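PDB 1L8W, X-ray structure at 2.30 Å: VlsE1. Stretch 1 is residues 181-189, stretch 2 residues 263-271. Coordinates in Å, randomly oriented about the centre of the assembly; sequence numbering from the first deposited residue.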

# COMPACT_ATOMS: atom_id res chain seq x y z
N ALA A 181 12.22 -0.20 -17.44
CA ALA A 181 13.03 -1.27 -16.86
C ALA A 181 12.66 -1.45 -15.38
O ALA A 181 12.92 -0.57 -14.56
CB ALA A 181 14.52 -0.95 -17.00
N ALA A 182 12.04 -2.58 -15.07
CA ALA A 182 11.62 -2.89 -13.70
C ALA A 182 12.58 -3.86 -13.02
O ALA A 182 12.34 -4.27 -11.88
CB ALA A 182 10.21 -3.48 -13.71
N LYS A 183 13.66 -4.21 -13.71
CA LYS A 183 14.65 -5.14 -13.16
C LYS A 183 15.84 -4.46 -12.50
O LYS A 183 16.20 -3.33 -12.81
CB LYS A 183 15.13 -6.10 -14.24
CG LYS A 183 14.28 -7.37 -14.34
CD LYS A 183 14.43 -8.22 -13.08
CE LYS A 183 13.58 -9.48 -13.15
NZ LYS A 183 13.81 -10.38 -11.98
N GLY A 184 16.46 -5.20 -11.58
CA GLY A 184 17.60 -4.69 -10.85
C GLY A 184 17.44 -5.13 -9.41
O GLY A 184 16.72 -4.50 -8.65
N GLU A 185 18.11 -6.22 -9.05
CA GLU A 185 18.02 -6.77 -7.71
C GLU A 185 18.89 -6.02 -6.70
O GLU A 185 19.23 -6.54 -5.65
CB GLU A 185 18.44 -8.25 -7.73
CG GLU A 185 19.92 -8.47 -8.04
CD GLU A 185 20.27 -9.92 -8.33
OE1 GLU A 185 20.11 -10.77 -7.43
OE2 GLU A 185 20.71 -10.20 -9.47
N ASN A 186 19.23 -4.77 -7.03
CA ASN A 186 20.06 -3.95 -6.15
C ASN A 186 19.53 -3.83 -4.72
O ASN A 186 20.31 -3.72 -3.78
CB ASN A 186 20.23 -2.54 -6.74
CG ASN A 186 20.88 -2.55 -8.11
OD1 ASN A 186 22.00 -3.04 -8.27
ND2 ASN A 186 20.18 -2.00 -9.10
N ASN A 187 18.22 -3.85 -4.55
CA ASN A 187 17.65 -3.68 -3.21
C ASN A 187 17.06 -4.93 -2.56
O ASN A 187 16.38 -4.83 -1.54
CB ASN A 187 16.63 -2.55 -3.23
CG ASN A 187 17.25 -1.21 -3.63
OD1 ASN A 187 18.14 -0.71 -2.94
ND2 ASN A 187 16.80 -0.64 -4.74
N LYS A 188 17.33 -6.09 -3.13
CA LYS A 188 16.82 -7.34 -2.58
C LYS A 188 17.14 -7.47 -1.09
O LYS A 188 16.46 -8.19 -0.36
CB LYS A 188 17.40 -8.53 -3.35
CG LYS A 188 18.93 -8.57 -3.46
CD LYS A 188 19.36 -9.77 -4.32
CE LYS A 188 20.85 -9.71 -4.70
NZ LYS A 188 21.78 -10.01 -3.57
N GLY A 189 18.18 -6.76 -0.65
CA GLY A 189 18.57 -6.79 0.75
C GLY A 189 17.52 -6.21 1.68
O GLY A 189 17.62 -6.33 2.90
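Stretch 2 (263-271) QDEMKKDDQ

Two irregular segments can hold each other without the regular pairing of strands or helices, provided that long side chains and a few ordered waters make up for the missing backbone pairing. The packing of residues 263-271 on residues 181-189 of VlsE1 is a compact example. Most of both segments is loop or turn; stretch 2 enters a helix at Asp269, with Lys268 at the N-cap position, and Lys188 and Gly189 of stretch 1 lie in a 3-10 segment. The backbones come close at two places, where the CA atoms of Lys183 and Lys268 are 5.5 Å apart and those of Lys188 and Lys267 4.5 Å apart. As stretch 1 advances from 183 to 188, its partner in stretch 2 steps back from 268 to 267, and about 520 Å² is buried in all.

Lysine conformations do much of the work. Lys267 has a positive phi (61°), and its side chain leaves sideways with chi1 m and the remaining angles t. This extended chain lays its methylenes beside Lys188, Lys267 CE lying 3.7 Å from CD of Lys188, and carries its amine to Glu185, where Lys267 NZ and Glu185 OE1, 3.3 Å apart, form a salt bridge with a weak hydrogen bond. Glu185 meets it with chi1 p and chi2 t. Lys188 starts toward stretch 2, but its chi4 of 73° (p) helps take its end away, and its NZ is bonded elsewhere in the structure; the two lysines thus touch through their methylenes while their ammonium groups go separate ways.

Lys183 shows the reverse course. Its CA-to-CB bond points away, yet two m angles followed by two t angles bring the end back, so that Lys183 CE packs 3.7 Å from CD of Lys268 and Lys183 NZ makes a weak 3.3 Å hydrogen bond to the backbone O of Asp264. Water 2 reinforces this reach, accepting from Lys183 NZ (3.1 Å) and donating to Asp264 OD1 (3.0 Å). Lys268 itself bends, with chi3 m and chi4 p, and turns back to its own stretch, where Lys268 NZ donates to Glu265 O, at a very short 2.4 Å, and to Met266 O at 3.3 Å; Lys268 CG meanwhile rests 3.1 Å from Ala182 O.

The best-formed direct bond belongs to the shorter side chains. Asn187, pointing toward stretch 2 with chi1 m, donates from ND2 to OD1 of Asp269 at 2.8 Å and a nearly straight 167°. Asp269 leaves its backbone sideways, and its m rotamer brings the carboxylate to the amide.

Between these contacts the backbones are joined by water. Gly184 O and Lys267 O, 3.6 Å apart, are both acceptors and cannot bond directly; water 3 lies 2.7 Å from both Gly184 O and Lys267 O, placed to donate to either, and accepts from Asn187 N at 2.7 Å. Water 1 accepts from Asp269 N (3.0 Å) and lies 2.6 Å from Gly184 O. Gly184, with phi 139° and psi 98°, follows a path on which a CB would be jammed against the preceding carbonyl O, so the turn itself calls for glycine.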

# COMPACT_ATOMS: atom_id res chain seq x y z
N GLN A 263 13.64 -14.94 -4.34
CA GLN A 263 12.94 -15.26 -5.58
C GLN A 263 13.08 -14.14 -6.62
O GLN A 263 13.26 -12.97 -6.27
CB GLN A 263 11.47 -15.54 -5.28
CG GLN A 263 11.27 -16.69 -4.30
CD GLN A 263 11.95 -17.97 -4.74
OE1 GLN A 263 11.66 -18.51 -5.80
NE2 GLN A 263 12.88 -18.45 -3.93
N ASP A 264 13.01 -14.51 -7.90
CA ASP A 264 13.11 -13.54 -8.98
C ASP A 264 11.87 -12.68 -9.07
O ASP A 264 11.94 -11.54 -9.52
CB ASP A 264 13.35 -14.25 -10.32
CG ASP A 264 14.75 -14.84 -10.43
OD1 ASP A 264 15.74 -14.07 -10.33
OD2 ASP A 264 14.87 -16.06 -10.63
N GLU A 265 10.73 -13.22 -8.65
CA GLU A 265 9.47 -12.48 -8.69
C GLU A 265 9.55 -11.26 -7.79
O GLU A 265 8.91 -10.24 -8.06
CB GLU A 265 8.30 -13.37 -8.28
CG GLU A 265 7.95 -14.45 -9.29
CD GLU A 265 8.72 -15.74 -9.07
OE1 GLU A 265 9.86 -15.67 -8.57
OE2 GLU A 265 8.17 -16.82 -9.40
N MSE A 266 10.31 -11.36 -6.71
CA MSE A 266 10.51 -10.24 -5.80
C MSE A 266 11.81 -9.58 -6.29
O MSE A 266 12.01 -9.45 -7.50
CB MSE A 266 10.65 -10.73 -4.35
CG MSE A 266 9.32 -11.13 -3.67
SE MSE A 266 7.98 -9.69 -3.43
CE MSE A 266 7.12 -9.86 -5.14
N LYS A 267 12.68 -9.17 -5.38
CA LYS A 267 13.95 -8.53 -5.78
C LYS A 267 13.77 -7.23 -6.56
O LYS A 267 14.54 -6.28 -6.39
CB LYS A 267 14.81 -9.50 -6.60
CG LYS A 267 15.44 -10.62 -5.79
CD LYS A 267 16.42 -11.43 -6.63
CE LYS A 267 17.20 -12.41 -5.76
NZ LYS A 267 18.16 -13.25 -6.53
N LYS A 268 12.77 -7.18 -7.43
CA LYS A 268 12.49 -5.98 -8.21
C LYS A 268 11.97 -4.87 -7.31
O LYS A 268 11.27 -5.12 -6.32
CB LYS A 268 11.48 -6.30 -9.31
CG LYS A 268 12.07 -7.06 -10.47
CD LYS A 268 11.01 -7.46 -11.47
CE LYS A 268 10.32 -8.75 -11.05
NZ LYS A 268 9.72 -8.65 -9.70
N ASP A 269 12.31 -3.63 -7.65
CA ASP A 269 11.93 -2.45 -6.88
C ASP A 269 10.45 -2.17 -6.65
O ASP A 269 10.08 -1.70 -5.58
CB ASP A 269 12.58 -1.21 -7.50
CG ASP A 269 14.09 -1.24 -7.41
OD1 ASP A 269 14.62 -1.50 -6.31
OD2 ASP A 269 14.75 -0.99 -8.45
N ASP A 270 9.61 -2.43 -7.64
CA ASP A 270 8.19 -2.16 -7.45
C ASP A 270 7.53 -3.21 -6.55
O ASP A 270 6.56 -2.90 -5.84
CB ASP A 270 7.48 -2.04 -8.80
CG ASP A 270 7.68 -3.24 -9.69
OD1 ASP A 270 8.58 -4.07 -9.39
OD2 ASP A 270 6.95 -3.35 -10.70
N GLN A 271 8.06 -4.43 -6.55
CA GLN A 271 7.56 -5.53 -5.72
C GLN A 271 8.01 -5.33 -4.27
O GLN A 271 7.24 -5.53 -3.32
CB GLN A 271 8.11 -6.86 -6.21
CG GLN A 271 7.82 -7.16 -7.68
CD GLN A 271 6.33 -7.18 -7.98
OE1 GLN A 271 5.56 -7.84 -7.29
NE2 GLN A 271 5.93 -6.46 -9.02
O HOH W 1 14.58 -3.42 -9.67
O HOH W 2 16.50 -11.20 -10.71
O HOH W 3 15.99 -4.08 -6.06